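Local coordinates for putative solute-binding component of ABC transporter (Clostridium phytofermentans, PDB 4YS6), which probably binds sugars outside the membrane for an ABC transporter, and is seen here holding beta-D-glucopyranose in the cleft between its two lobes, at residues M43-K46 against R50-Q53; G55-K60 against K292-L297; E154-E159 against G163-E168; V200-S205 against D235-D240; L126-D131 against G175-R180. All blocks are in the same frame, centred on the assembly; numbering follows the deposited sequence.

Contact 1 (M43-K46 against R50-Q53). With NA (sodium ion), chain I; BGC (beta-D-glucopyranose), chain D.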
# COMPACT_ATOMS: atom_id res chain seq x y z
N MSE A 43 -1.42 -12.37 -7.37
CA MSE A 43 -1.16 -11.57 -6.17
C MSE A 43 0.33 -11.68 -5.79
O MSE A 43 0.98 -12.67 -6.13
CB MSE A 43 -2.04 -12.05 -5.00
CG MSE A 43 -3.54 -11.90 -5.23
SE MSE A 43 -4.01 -10.04 -5.00
CE MSE A 43 -5.02 -9.75 -6.62
N PRO A 44 0.87 -10.65 -5.12
CA PRO A 44 2.33 -10.64 -4.93
C PRO A 44 2.86 -11.61 -3.89
O PRO A 44 3.86 -12.28 -4.16
CB PRO A 44 2.62 -9.19 -4.49
CG PRO A 44 1.32 -8.67 -3.96
CD PRO A 44 0.26 -9.37 -4.76
N THR A 45 2.21 -11.70 -2.74
CA THR A 45 2.70 -12.52 -1.65
C THR A 45 1.62 -12.66 -0.61
O THR A 45 0.75 -11.81 -0.51
CB THR A 45 3.94 -11.91 -1.02
OG1 THR A 45 4.40 -12.75 0.03
CG2 THR A 45 3.63 -10.53 -0.44
N LYS A 46 1.68 -13.74 0.17
CA LYS A 46 0.83 -13.92 1.35
C LYS A 46 1.47 -13.36 2.62
O LYS A 46 0.82 -13.33 3.67
CB LYS A 46 0.53 -15.41 1.57
CG LYS A 46 -0.40 -15.99 0.54
CD LYS A 46 -0.68 -17.46 0.86
CE LYS A 46 -1.60 -18.07 -0.19
NZ LYS A 46 -1.81 -19.53 0.01
N ARG A 50 -2.57 -7.87 3.54
CA ARG A 50 -3.78 -7.50 2.81
C ARG A 50 -4.05 -8.39 1.59
O ARG A 50 -5.21 -8.67 1.27
CB ARG A 50 -3.74 -6.02 2.36
CG ARG A 50 -2.68 -5.66 1.38
CD ARG A 50 -2.98 -4.32 0.71
NE ARG A 50 -4.09 -4.43 -0.24
CZ ARG A 50 -4.44 -3.44 -1.07
NH1 ARG A 50 -3.85 -2.26 -1.00
NH2 ARG A 50 -5.43 -3.61 -1.95
N TRP A 51 -3.00 -8.88 0.95
CA TRP A 51 -3.16 -9.60 -0.33
C TRP A 51 -3.86 -10.92 -0.13
O TRP A 51 -4.46 -11.44 -1.07
CB TRP A 51 -1.81 -9.80 -1.03
CG TRP A 51 -1.08 -8.51 -1.13
CD1 TRP A 51 0.01 -8.14 -0.40
CD2 TRP A 51 -1.41 -7.37 -1.94
NE1 TRP A 51 0.37 -6.85 -0.69
CE2 TRP A 51 -0.49 -6.35 -1.62
CE3 TRP A 51 -2.41 -7.10 -2.90
CZ2 TRP A 51 -0.52 -5.10 -2.25
CZ3 TRP A 51 -2.44 -5.85 -3.49
CH2 TRP A 51 -1.50 -4.87 -3.17
N ASN A 52 -3.83 -11.44 1.10
CA ASN A 52 -4.65 -12.60 1.44
C ASN A 52 -6.13 -12.28 1.28
O ASN A 52 -6.91 -13.07 0.73
CB ASN A 52 -4.35 -13.07 2.85
CG ASN A 52 -2.94 -13.62 2.99
OD1 ASN A 52 -2.67 -14.76 2.64
ND2 ASN A 52 -2.04 -12.81 3.48
N GLN A 53 -6.51 -11.11 1.76
CA GLN A 53 -7.89 -10.65 1.65
C GLN A 53 -8.22 -10.23 0.22
O GLN A 53 -9.29 -10.55 -0.28
CB GLN A 53 -8.16 -9.51 2.62
CG GLN A 53 -8.37 -9.94 4.07
CD GLN A 53 -7.08 -10.23 4.78
OE1 GLN A 53 -6.28 -9.33 4.99
NE2 GLN A 53 -6.85 -11.50 5.13
NA NA I . -6.95 -15.84 1.63
C2 BGC D . -0.39 -1.21 -1.14
C3 BGC D . -0.40 -1.09 0.35
C4 BGC D . 0.38 -2.16 1.01
C5 BGC D . 1.76 -2.28 0.46
C6 BGC D . 2.52 -3.50 0.96
C1 BGC D . 1.07 -1.17 -1.64
O1 BGC D . 1.16 -1.29 -2.92
O2 BGC D . -1.11 -0.13 -1.71
O3 BGC D . -1.82 -1.13 0.77
O4 BGC D . 0.54 -1.89 2.43
O5 BGC D . 1.66 -2.39 -0.99
O6 BGC D . 1.72 -4.67 0.90
O HOH W 1 -4.69 -16.64 1.54
O HOH W 2 -7.18 -15.70 4.01
O HOH W 3 -6.42 -16.29 -0.72

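Contact 2 (G55-K60 against K292-L297). With NA (sodium ion), chain I; BGC (beta-D-glucopyranose), chain D.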
# COMPACT_ATOMS: atom_id res chain seq x y z
N GLY A 55 -7.00 -11.39 -2.55
CA GLY A 55 -7.11 -12.58 -3.38
C GLY A 55 -8.37 -13.36 -3.07
O GLY A 55 -9.07 -13.80 -3.98
N SER A 56 -8.65 -13.54 -1.79
CA SER A 56 -9.86 -14.25 -1.38
C SER A 56 -11.10 -13.53 -1.81
O SER A 56 -12.07 -14.16 -2.23
CB SER A 56 -9.89 -14.43 0.14
OG SER A 56 -8.96 -15.41 0.53
N ASN A 57 -11.10 -12.21 -1.69
CA ASN A 57 -12.26 -11.43 -2.08
C ASN A 57 -12.43 -11.44 -3.61
O ASN A 57 -13.55 -11.58 -4.10
CB ASN A 57 -12.15 -10.01 -1.54
CG ASN A 57 -12.32 -9.95 -0.03
OD1 ASN A 57 -13.08 -10.72 0.55
ND2 ASN A 57 -11.65 -9.01 0.60
N MSE A 58 -11.34 -11.34 -4.36
CA MSE A 58 -11.42 -11.47 -5.81
C MSE A 58 -11.98 -12.82 -6.22
O MSE A 58 -12.85 -12.91 -7.08
CB MSE A 58 -10.03 -11.28 -6.42
CG MSE A 58 -9.57 -9.87 -6.50
SE MSE A 58 -10.67 -8.82 -7.79
CE MSE A 58 -10.79 -10.01 -9.33
N GLU A 59 -11.45 -13.88 -5.63
CA GLU A 59 -11.92 -15.22 -5.98
C GLU A 59 -13.41 -15.39 -5.67
O GLU A 59 -14.18 -15.88 -6.49
CB GLU A 59 -11.11 -16.28 -5.23
CG GLU A 59 -11.46 -17.70 -5.59
CD GLU A 59 -10.48 -18.68 -5.01
OE1 GLU A 59 -10.19 -18.58 -3.80
OE2 GLU A 59 -9.97 -19.54 -5.76
N LYS A 60 -13.82 -14.97 -4.48
CA LYS A 60 -15.21 -15.12 -4.08
C LYS A 60 -16.14 -14.35 -5.00
O LYS A 60 -17.15 -14.89 -5.44
CB LYS A 60 -15.42 -14.63 -2.64
CG LYS A 60 -16.89 -14.61 -2.22
CD LYS A 60 -17.06 -14.03 -0.83
CE LYS A 60 -18.52 -14.08 -0.39
NZ LYS A 60 -19.41 -13.24 -1.24
N LYS A 292 -8.46 0.59 4.03
CA LYS A 292 -8.75 0.40 2.63
C LYS A 292 -9.52 -0.93 2.51
O LYS A 292 -8.98 -2.03 2.67
CB LYS A 292 -7.45 0.39 1.81
CG LYS A 292 -6.58 1.63 2.04
CD LYS A 292 -5.52 1.84 0.99
CE LYS A 292 -4.53 0.70 0.88
NZ LYS A 292 -3.43 1.15 -0.03
N ASP A 293 -10.82 -0.83 2.26
CA ASP A 293 -11.66 -2.03 2.31
C ASP A 293 -11.43 -2.84 1.03
O ASP A 293 -11.94 -2.48 -0.04
CB ASP A 293 -13.14 -1.64 2.46
CG ASP A 293 -14.02 -2.83 2.77
OD1 ASP A 293 -13.68 -3.98 2.38
OD2 ASP A 293 -15.09 -2.64 3.39
N THR A 294 -10.64 -3.91 1.13
CA THR A 294 -10.32 -4.71 -0.05
C THR A 294 -11.54 -5.34 -0.70
O THR A 294 -11.51 -5.70 -1.87
CB THR A 294 -9.30 -5.84 0.25
OG1 THR A 294 -9.81 -6.77 1.22
CG2 THR A 294 -8.01 -5.26 0.76
N ARG A 295 -12.64 -5.49 0.05
CA ARG A 295 -13.84 -6.06 -0.52
C ARG A 295 -14.42 -5.11 -1.56
O ARG A 295 -14.99 -5.53 -2.58
CB ARG A 295 -14.87 -6.33 0.57
CG ARG A 295 -14.41 -7.25 1.64
CD ARG A 295 -15.45 -7.30 2.75
NE ARG A 295 -15.52 -6.00 3.42
CZ ARG A 295 -16.25 -5.76 4.50
NH1 ARG A 295 -16.98 -6.73 5.02
NH2 ARG A 295 -16.25 -4.56 5.04
N THR A 296 -14.30 -3.82 -1.27
CA THR A 296 -14.80 -2.77 -2.16
C THR A 296 -13.98 -2.69 -3.42
O THR A 296 -14.51 -2.55 -4.53
CB THR A 296 -14.76 -1.40 -1.47
OG1 THR A 296 -15.56 -1.46 -0.29
CG2 THR A 296 -15.30 -0.31 -2.39
N LEU A 297 -12.66 -2.75 -3.25
CA LEU A 297 -11.76 -2.75 -4.41
C LEU A 297 -12.08 -3.96 -5.29
O LEU A 297 -12.22 -3.81 -6.51
CB LEU A 297 -10.30 -2.77 -3.96
CG LEU A 297 -9.25 -2.77 -5.07
CD1 LEU A 297 -9.47 -1.62 -6.00
CD2 LEU A 297 -7.85 -2.69 -4.44
NA NA I . -6.95 -15.84 1.63
C2 BGC D . -0.39 -1.21 -1.14
C3 BGC D . -0.40 -1.09 0.35
C4 BGC D . 0.38 -2.16 1.01
C5 BGC D . 1.76 -2.28 0.46
C6 BGC D . 2.52 -3.50 0.96
C1 BGC D . 1.07 -1.17 -1.64
O1 BGC D . 1.16 -1.29 -2.92
O2 BGC D . -1.11 -0.13 -1.71
O3 BGC D . -1.82 -1.13 0.77
O4 BGC D . 0.54 -1.89 2.43
O5 BGC D . 1.66 -2.39 -0.99
O6 BGC D . 1.72 -4.67 0.90
O HOH W 2 -7.18 -15.70 4.01
O HOH W 3 -6.42 -16.29 -0.72
O HOH W 1 -4.69 -16.64 1.54

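Contact 3 (E154-E159 against G163-E168). With NA (sodium ion), chain F.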
# COMPACT_ATOMS: atom_id res chain seq x y z
N GLU A 154 -0.83 18.09 12.09
CA GLU A 154 -1.80 18.45 13.13
C GLU A 154 -1.27 18.11 14.51
O GLU A 154 -1.35 18.92 15.39
CB GLU A 154 -3.13 17.73 12.92
CG GLU A 154 -4.08 18.46 11.99
CD GLU A 154 -4.70 19.68 12.64
OE1 GLU A 154 -4.55 19.85 13.87
OE2 GLU A 154 -5.34 20.48 11.93
N LYS A 155 -0.72 16.92 14.71
CA LYS A 155 -0.35 16.49 16.06
C LYS A 155 0.92 17.18 16.55
O LYS A 155 1.12 17.34 17.76
CB LYS A 155 -0.19 14.97 16.12
CG LYS A 155 -1.51 14.19 16.07
CD LYS A 155 -2.44 14.57 17.21
CE LYS A 155 -3.68 13.70 17.24
NZ LYS A 155 -4.65 14.26 18.21
N LEU A 156 1.76 17.63 15.62
CA LEU A 156 2.96 18.39 15.99
C LEU A 156 2.73 19.90 15.97
O LEU A 156 3.64 20.67 16.26
CB LEU A 156 4.13 18.07 15.05
CG LEU A 156 4.70 16.65 15.12
CD1 LEU A 156 5.85 16.50 14.13
CD2 LEU A 156 5.15 16.28 16.52
N ASN A 157 1.49 20.32 15.69
CA ASN A 157 1.12 21.73 15.69
C ASN A 157 2.04 22.52 14.77
O ASN A 157 2.49 23.60 15.14
CB ASN A 157 1.18 22.36 17.09
CG ASN A 157 0.19 21.76 18.06
OD1 ASN A 157 -0.77 21.12 17.67
ND2 ASN A 157 0.40 22.01 19.33
N LEU A 158 2.36 21.98 13.60
CA LEU A 158 3.36 22.64 12.76
C LEU A 158 2.93 24.01 12.28
O LEU A 158 3.79 24.83 12.00
CB LEU A 158 3.69 21.76 11.57
CG LEU A 158 4.33 20.41 11.91
CD1 LEU A 158 4.74 19.70 10.65
CD2 LEU A 158 5.52 20.52 12.84
N GLU A 159 1.63 24.29 12.19
CA GLU A 159 1.21 25.61 11.72
C GLU A 159 1.59 26.71 12.69
O GLU A 159 1.63 27.89 12.31
CB GLU A 159 -0.30 25.65 11.48
CG GLU A 159 -0.73 24.92 10.22
CD GLU A 159 -2.10 25.35 9.71
OE1 GLU A 159 -2.83 26.04 10.46
OE2 GLU A 159 -2.44 25.00 8.56
N GLY A 163 9.18 24.37 16.92
CA GLY A 163 9.98 23.16 16.95
C GLY A 163 11.36 23.51 17.47
O GLY A 163 11.52 24.48 18.20
N PRO A 164 12.39 22.75 17.07
CA PRO A 164 12.30 21.66 16.11
C PRO A 164 11.68 20.40 16.68
O PRO A 164 11.67 20.17 17.90
CB PRO A 164 13.76 21.42 15.73
CG PRO A 164 14.51 21.78 16.95
CD PRO A 164 13.77 22.96 17.54
N PHE A 165 11.17 19.58 15.77
CA PHE A 165 10.70 18.24 16.07
C PHE A 165 11.50 17.25 15.24
O PHE A 165 11.80 17.51 14.08
CB PHE A 165 9.23 18.06 15.74
CG PHE A 165 8.32 18.99 16.45
CD1 PHE A 165 7.85 18.66 17.71
CD2 PHE A 165 7.89 20.16 15.86
CE1 PHE A 165 7.00 19.50 18.38
CE2 PHE A 165 7.02 21.00 16.53
CZ PHE A 165 6.58 20.67 17.79
N ASN A 166 11.79 16.09 15.82
CA ASN A 166 12.59 15.08 15.14
C ASN A 166 11.69 14.08 14.42
O ASN A 166 10.79 13.51 15.02
CB ASN A 166 13.49 14.36 16.13
CG ASN A 166 14.57 15.27 16.67
OD1 ASN A 166 14.68 15.49 17.88
ND2 ASN A 166 15.37 15.83 15.78
N LEU A 167 11.97 13.88 13.14
CA LEU A 167 11.19 13.03 12.26
C LEU A 167 12.07 11.96 11.63
O LEU A 167 13.21 12.25 11.29
CB LEU A 167 10.58 13.88 11.14
CG LEU A 167 9.83 13.16 10.01
CD1 LEU A 167 8.53 12.65 10.51
CD2 LEU A 167 9.62 14.07 8.81
N GLU A 168 11.57 10.74 11.49
CA GLU A 168 12.18 9.78 10.56
C GLU A 168 11.10 9.25 9.62
O GLU A 168 9.92 9.34 9.91
CB GLU A 168 12.88 8.64 11.31
CG GLU A 168 14.04 9.11 12.23
CD GLU A 168 15.27 9.62 11.47
OE1 GLU A 168 15.45 9.26 10.29
OE2 GLU A 168 16.08 10.36 12.06
NA NA F . -2.69 20.60 16.34
O HOH W 4 -3.84 22.33 17.51

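Contact 4 (V200-S205 against D235-D240)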
# COMPACT_ATOMS: atom_id res chain seq x y z
N VAL A 200 13.25 18.12 11.74
CA VAL A 200 14.64 17.73 11.59
C VAL A 200 14.71 16.23 11.46
O VAL A 200 14.21 15.51 12.31
CB VAL A 200 15.47 18.16 12.78
CG1 VAL A 200 16.85 17.51 12.74
CG2 VAL A 200 15.58 19.68 12.81
N VAL A 201 15.34 15.76 10.40
CA VAL A 201 15.50 14.32 10.23
C VAL A 201 16.93 13.99 10.62
O VAL A 201 17.87 14.24 9.85
CB VAL A 201 15.18 13.88 8.78
CG1 VAL A 201 15.40 12.39 8.62
CG2 VAL A 201 13.74 14.23 8.43
N LYS A 202 17.13 13.48 11.84
CA LYS A 202 18.49 13.36 12.37
C LYS A 202 19.37 12.42 11.55
O LYS A 202 20.58 12.65 11.42
CB LYS A 202 18.49 12.89 13.84
CG LYS A 202 17.97 13.91 14.83
CD LYS A 202 19.00 14.23 15.92
CE LYS A 202 19.48 12.98 16.65
NZ LYS A 202 20.51 13.22 17.72
N SER A 203 18.78 11.36 11.00
CA SER A 203 19.52 10.41 10.14
C SER A 203 19.95 11.02 8.81
O SER A 203 20.82 10.47 8.10
CB SER A 203 18.67 9.18 9.87
OG SER A 203 17.63 9.48 8.96
N GLY A 204 19.32 12.14 8.44
CA GLY A 204 19.56 12.77 7.15
C GLY A 204 18.87 12.10 5.96
O GLY A 204 19.00 12.57 4.83
N SER A 205 18.15 11.02 6.20
CA SER A 205 17.47 10.31 5.11
C SER A 205 16.09 10.86 4.88
O SER A 205 15.17 10.60 5.66
CB SER A 205 17.40 8.82 5.42
OG SER A 205 18.72 8.33 5.52
N ASP A 235 20.87 8.82 23.06
CA ASP A 235 21.02 9.85 24.06
C ASP A 235 19.62 10.32 24.44
O ASP A 235 18.63 9.61 24.22
CB ASP A 235 21.89 11.00 23.54
CG ASP A 235 21.37 11.60 22.23
OD1 ASP A 235 20.20 11.39 21.87
OD2 ASP A 235 22.16 12.30 21.56
N GLY A 236 19.52 11.52 24.99
CA GLY A 236 18.25 12.02 25.46
C GLY A 236 17.28 12.41 24.36
O GLY A 236 16.15 12.81 24.65
N THR A 237 17.69 12.29 23.09
CA THR A 237 16.91 12.86 22.00
C THR A 237 15.56 12.17 21.87
O THR A 237 15.46 10.95 21.79
CB THR A 237 17.65 12.78 20.66
OG1 THR A 237 18.92 13.44 20.79
CG2 THR A 237 16.85 13.47 19.55
N LYS A 238 14.51 12.99 21.87
CA LYS A 238 13.16 12.50 21.64
C LYS A 238 12.94 12.37 20.14
O LYS A 238 13.26 13.27 19.37
CB LYS A 238 12.12 13.44 22.27
CG LYS A 238 10.66 13.02 22.04
CD LYS A 238 9.68 13.85 22.88
CE LYS A 238 8.22 13.59 22.49
NZ LYS A 238 7.99 12.35 21.68
N LEU A 239 12.41 11.22 19.74
CA LEU A 239 11.92 11.02 18.40
C LEU A 239 10.47 11.42 18.43
O LEU A 239 9.68 10.81 19.15
CB LEU A 239 12.11 9.56 17.99
CG LEU A 239 11.57 9.15 16.65
CD1 LEU A 239 12.11 10.01 15.56
CD2 LEU A 239 11.94 7.70 16.40
N ASP A 240 10.11 12.46 17.69
CA ASP A 240 8.76 13.03 17.81
C ASP A 240 7.75 12.36 16.87
O ASP A 240 6.57 12.22 17.22
CB ASP A 240 8.79 14.53 17.54
CG ASP A 240 9.60 15.30 18.59
OD1 ASP A 240 9.11 15.42 19.74
OD2 ASP A 240 10.75 15.74 18.31

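Contact 5 (L126-D131 against G175-R180). With BGC (beta-D-glucopyranose), chain D.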
# COMPACT_ATOMS: atom_id res chain seq x y z
N LEU A 126 0.12 0.13 -10.00
CA LEU A 126 0.10 0.37 -11.43
C LEU A 126 1.24 -0.41 -12.14
O LEU A 126 2.37 -0.46 -11.67
CB LEU A 126 0.17 1.86 -11.69
CG LEU A 126 -0.00 2.31 -13.14
CD1 LEU A 126 -1.34 1.90 -13.72
CD2 LEU A 126 0.21 3.82 -13.26
N ILE A 127 0.90 -1.01 -13.27
CA ILE A 127 1.87 -1.71 -14.13
C ILE A 127 2.45 -0.69 -15.09
O ILE A 127 1.70 0.04 -15.74
CB ILE A 127 1.19 -2.87 -14.88
CG1 ILE A 127 0.80 -3.96 -13.88
CG2 ILE A 127 2.10 -3.43 -15.98
CD1 ILE A 127 -0.16 -4.99 -14.43
N MSE A 128 3.78 -0.60 -15.12
CA MSE A 128 4.51 0.51 -15.74
C MSE A 128 5.14 0.14 -17.09
O MSE A 128 5.51 -1.02 -17.32
CB MSE A 128 5.63 1.02 -14.80
CG MSE A 128 5.24 1.30 -13.38
SE MSE A 128 3.81 2.61 -13.24
CE MSE A 128 4.85 4.20 -13.72
N ASN A 129 5.31 1.14 -17.95
CA ASN A 129 6.00 0.97 -19.23
C ASN A 129 5.50 -0.18 -20.06
O ASN A 129 6.29 -0.92 -20.64
CB ASN A 129 7.50 0.78 -19.00
CG ASN A 129 8.17 2.02 -18.54
OD1 ASN A 129 7.66 3.13 -18.74
ND2 ASN A 129 9.34 1.87 -17.93
N SER A 130 4.18 -0.32 -20.10
CA SER A 130 3.53 -1.32 -20.93
C SER A 130 2.31 -0.74 -21.60
O SER A 130 1.55 -0.06 -20.94
CB SER A 130 3.11 -2.54 -20.10
OG SER A 130 2.34 -3.44 -20.90
N ASP A 131 2.14 -1.00 -22.88
CA ASP A 131 0.91 -0.59 -23.56
C ASP A 131 -0.20 -1.65 -23.49
O ASP A 131 -1.21 -1.54 -24.18
CB ASP A 131 1.21 -0.25 -25.03
CG ASP A 131 1.80 -1.41 -25.81
OD1 ASP A 131 1.71 -2.57 -25.34
OD2 ASP A 131 2.35 -1.17 -26.92
N GLY A 175 10.11 -0.43 -6.32
CA GLY A 175 9.52 -1.02 -7.52
C GLY A 175 7.99 -0.95 -7.52
O GLY A 175 7.35 -1.42 -8.46
N ASP A 176 7.44 -0.39 -6.46
CA ASP A 176 5.98 -0.21 -6.30
C ASP A 176 5.62 1.25 -6.55
O ASP A 176 5.96 2.12 -5.76
CB ASP A 176 5.58 -0.63 -4.89
CG ASP A 176 4.10 -0.52 -4.62
OD1 ASP A 176 3.35 -0.03 -5.47
OD2 ASP A 176 3.67 -0.92 -3.50
N ASN A 177 4.95 1.51 -7.67
CA ASN A 177 4.60 2.88 -8.02
C ASN A 177 3.77 3.53 -6.91
O ASN A 177 3.85 4.75 -6.71
CB ASN A 177 3.84 2.92 -9.35
CG ASN A 177 3.71 4.31 -9.92
OD1 ASN A 177 4.71 4.99 -10.21
ND2 ASN A 177 2.47 4.73 -10.15
N ASN A 178 3.00 2.75 -6.17
CA ASN A 178 2.25 3.34 -5.07
C ASN A 178 3.11 4.02 -4.02
O ASN A 178 2.67 5.01 -3.42
CB ASN A 178 1.41 2.31 -4.34
CG ASN A 178 0.29 1.75 -5.20
OD1 ASN A 178 0.03 2.19 -6.32
ND2 ASN A 178 -0.42 0.80 -4.64
N ALA A 179 4.31 3.51 -3.80
CA ALA A 179 5.16 4.07 -2.76
C ALA A 179 5.48 5.52 -3.11
O ALA A 179 5.56 6.36 -2.22
CB ALA A 179 6.44 3.25 -2.60
N ARG A 180 5.65 5.81 -4.41
CA ARG A 180 5.93 7.17 -4.87
C ARG A 180 4.80 8.11 -4.52
O ARG A 180 5.01 9.25 -4.13
CB ARG A 180 6.13 7.22 -6.40
CG ARG A 180 7.34 6.48 -6.91
CD ARG A 180 7.67 6.95 -8.34
NE ARG A 180 6.55 6.83 -9.28
CZ ARG A 180 5.94 7.85 -9.90
NH1 ARG A 180 6.32 9.11 -9.69
NH2 ARG A 180 4.95 7.61 -10.75
C2 BGC D . -0.39 -1.21 -1.14
C3 BGC D . -0.40 -1.09 0.35
C4 BGC D . 0.38 -2.16 1.01
C5 BGC D . 1.76 -2.28 0.46
C6 BGC D . 2.52 -3.50 0.96
C1 BGC D . 1.07 -1.17 -1.64
O1 BGC D . 1.16 -1.29 -2.92
O2 BGC D . -1.11 -0.13 -1.71
O3 BGC D . -1.82 -1.13 0.77
O4 BGC D . 0.54 -1.89 2.43
O5 BGC D . 1.66 -2.39 -0.99
O6 BGC D . 1.72 -4.67 0.90
O HOH W 5 0.51 3.01 -8.67
O HOH W 6 4.01 -0.47 -9.43

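Contact 1 (M43-K46 against R50-Q53)
The indole of Trp-51 is sandwiched between Pro-44 and Arg-50. Pro-44 CG lies 3.6 Å from the centroid of the Trp-51 five-membered ring, 6° off its normal, a CH-pi contact; Arg-50 CG lies on the opposite face, nearer the rim. Trp-51 has CG anti to its carbonyl carbon (chi1 -51°), which swings the indole against Pro-44. At the indole edge, Trp-51 NE1 donates to glucose O6 at 3.0 Å. The guanidinium of Arg-50 has Trp-51 CH2 over the centre of one face and glucose O3 in plane at its edge, hydrogen-bonded to Arg-50 NH1 (2.9 Å); salt bridges to Asp-54 and Asp-124 steady it. Selenomethionine Met-43 meets the indole obliquely, its SE 4.0 Å from Trp-51 CE3, a Met-aromatic contact. Buried Thr-45 O faces Trp-51 CB at 3.3 Å and has no polar partner.

Asn-52 ND2 gives Lys-46 O, which lies in the plane of the Asn-52 amide, a nearly straight bond (2.9 Å, 168°). Asn-52 OD1 accepts from a water on the sodium ion that Asn-52 O also ligates. The loop after strand 38-43 thus folds back onto helix 50-64, with strand 68-73 against Met-43, strand 119-123 against Trp-51 and helix 294-309 against Arg-50.

Contact 2 (G55-K60 against K292-L297)
Asn-57 reaches across from its helix to Thr-294 and Arg-295, with CG anti to its own carbonyl carbon (chi1 -70°). This brings Asn-57 ND2 to 3.0 Å from Thr-294 OG1 and to 3.4 Å from Arg-295 CG, the amide meeting the arginine's aliphatic stem. Thr-294 carries OG1 between its backbone N and carbonyl carbon (chi1 61°), and its hydroxyl is hydrogen-bonded with Tyr-353 OH.

Arg-295 bends at chi3 and turns its polar end away from Asn-57, back to Asp-293. Arg-295 NE reaches Asp-293 OD1 on its syn lone pair at 2.9 Å, and NH2 of Arg-295 meets OD2 of Asp-293 at 2.8 Å, a side-on salt bridge. Asp-293 is also the N-cap, its OD1 accepting from Arg-295 N, so one carboxylate both caps the helix and holds the guanidinium. Just before it, Lys-292 sends NZ to glucose O3 at 2.9 Å.

The start of helix 294-309, entered from strand 289-291, therefore packs on the middle of helix 50-64, where Asn-57 and Met-58 also touch Ala-298.

Contact 3 (E154-E159 against G163-E168)
A Schellman motif ends helix 141-155 and sets Leu-156 and Leu-158 against Phe-165, the first residue of strand 165-170. The chain leaves helical geometry at Asn-157 with positive phi (55°), and Asn-157 N turns back to Glu-154 O at 3.2 Å. The same turn binds a sodium ion, which takes Glu-154 O and Asn-157 OD1, both at 2.4 Å, together with a water.

The Phe-165 ring lies with one face on Leu-156. Leu-156 CB stands above the ring centre, and the methyl CD2 of Leu-156 sits off-centre, 4.3 Å from the centroid of the Phe-165 ring and 3.8 Å from its CD1. The two side chains slide past each other in opposite directions, which carries the far end of the ring to the backbone: Phe-165 CZ lies 3.3 Å from Leu-156 O. Leu-158 comes in obliquely, its CD2 3.9 Å from Phe-165 CD2. Phe-165 has CG anti to its carbonyl carbon (chi1 -59°), which aims the ring at the helix end.

Leu-156 and Leu-158 also pack on Leu-199, and Leu-156 on Ile-267. The Schellman-capped helix end and the following loop lead into strand 165-170 of the parallel four-stranded sheet, a helix-to-strand connection as in the alpha/beta lobes of type I periplasmic binding proteins.

Contact 4 (V200-S205 against D235-D240)
Lys-202 and Thr-237 reach toward each other tip to tip, and almost all of this small surface contact rests on that pair. In its closer-packed part Lys-202 CE lies 3.9 Å from the methyl CG2 of Thr-237, while Lys-202 NZ makes a weak, 3.5 Å hydrogen bond to Thr-237 OG1. The lysine chain gets there by bends at chi2 and chi3, and its ammonium has a further weak bond to Tyr-232 O.

The firm bonding lies within the partner loop. Asp-235 OD1 accepts from Thr-237 OG1 at 2.6 Å and from Thr-237 N at 2.9 Å, both coming from the same face of the carboxylate, and these two bonds hold the threonine in place. Toward solvent the contact loosens. Exposed Asp-235 keeps OD2 4.3 Å from Lys-202 NZ, beyond a salt bridge but near enough that the opposite charges probably attract, and Gly-236 is poorly ordered.

On the other loop, a type I turn from Val-201 to Gly-204 carries Lys-202. Lys-202 and Thr-237 both touch Asn-166 of strand 165-170. An Asx turn thus meets a lysine from a beta turn, joining the surface loops after strand 199-200 and before strand 241-244 of the parallel beta sheet in an alpha/beta lobe.

Contact 5 (L126-D131 against G175-R180)
Met-128, a selenomethionine, crosses Asn-177 at about a right angle, with SE 3.7 Å from Asn-177 CG and the methyl CE 3.6 Å from Asn-177 OD1. Leu-126 runs alongside the same amide, CD2 4.0 Å from Asn-177 ND2.

Two waters join the backbones and amides. One links Leu-126 O to Asn-177 N; the other gathers Leu-126 N, Asn-177 ND2 and Asn-178 OD1. Asn-177 is held in turn by Arg-180, whose NE (2.8 Å) and NH2 (2.7 Å) both grip Asn-177 OD1 side-on, fixing the rotation of the amide.

Farther out is the sugar. Asp-176, with CG anti to its backbone N (chi1 -178°), accepts from glucose O1 at OD2 (2.6 Å) and from Trp-216 NE1, while its OD1 accepts from Asn-178 N as the helix N-cap bond. Asn-178 ND2 donates to glucose O2 at 3.2 Å and to Asp-124 O. A loop of one lobe meeting a capped helix start of the other beside bound sugar is consistent with the closed cleft of type I periplasmic binding proteins.

Contact 1 comes first along the chain. Contacts 1 and 2 belong to the lobe built on the seven-stranded sheet and share helix 50-64; their centres lie about 10 Å apart, they touch, and both reach one sodium ion and the glucose. In the four-stranded lobe, contact 3 includes strand 165-170 and contact 4 packs beside it, their centres about 12 Å apart. Contact 5 links a loop of the first lobe to helix 177-195 of the second, its centre about 18 Å from that of contact 1. Contact 3 is nested within the loop closed by contact 5, and contact 2 closes a longer loop around contacts 3, 4 and 5, so the chain returns to its first lobe and contacts 1, 2 and 5 converge on the sugar.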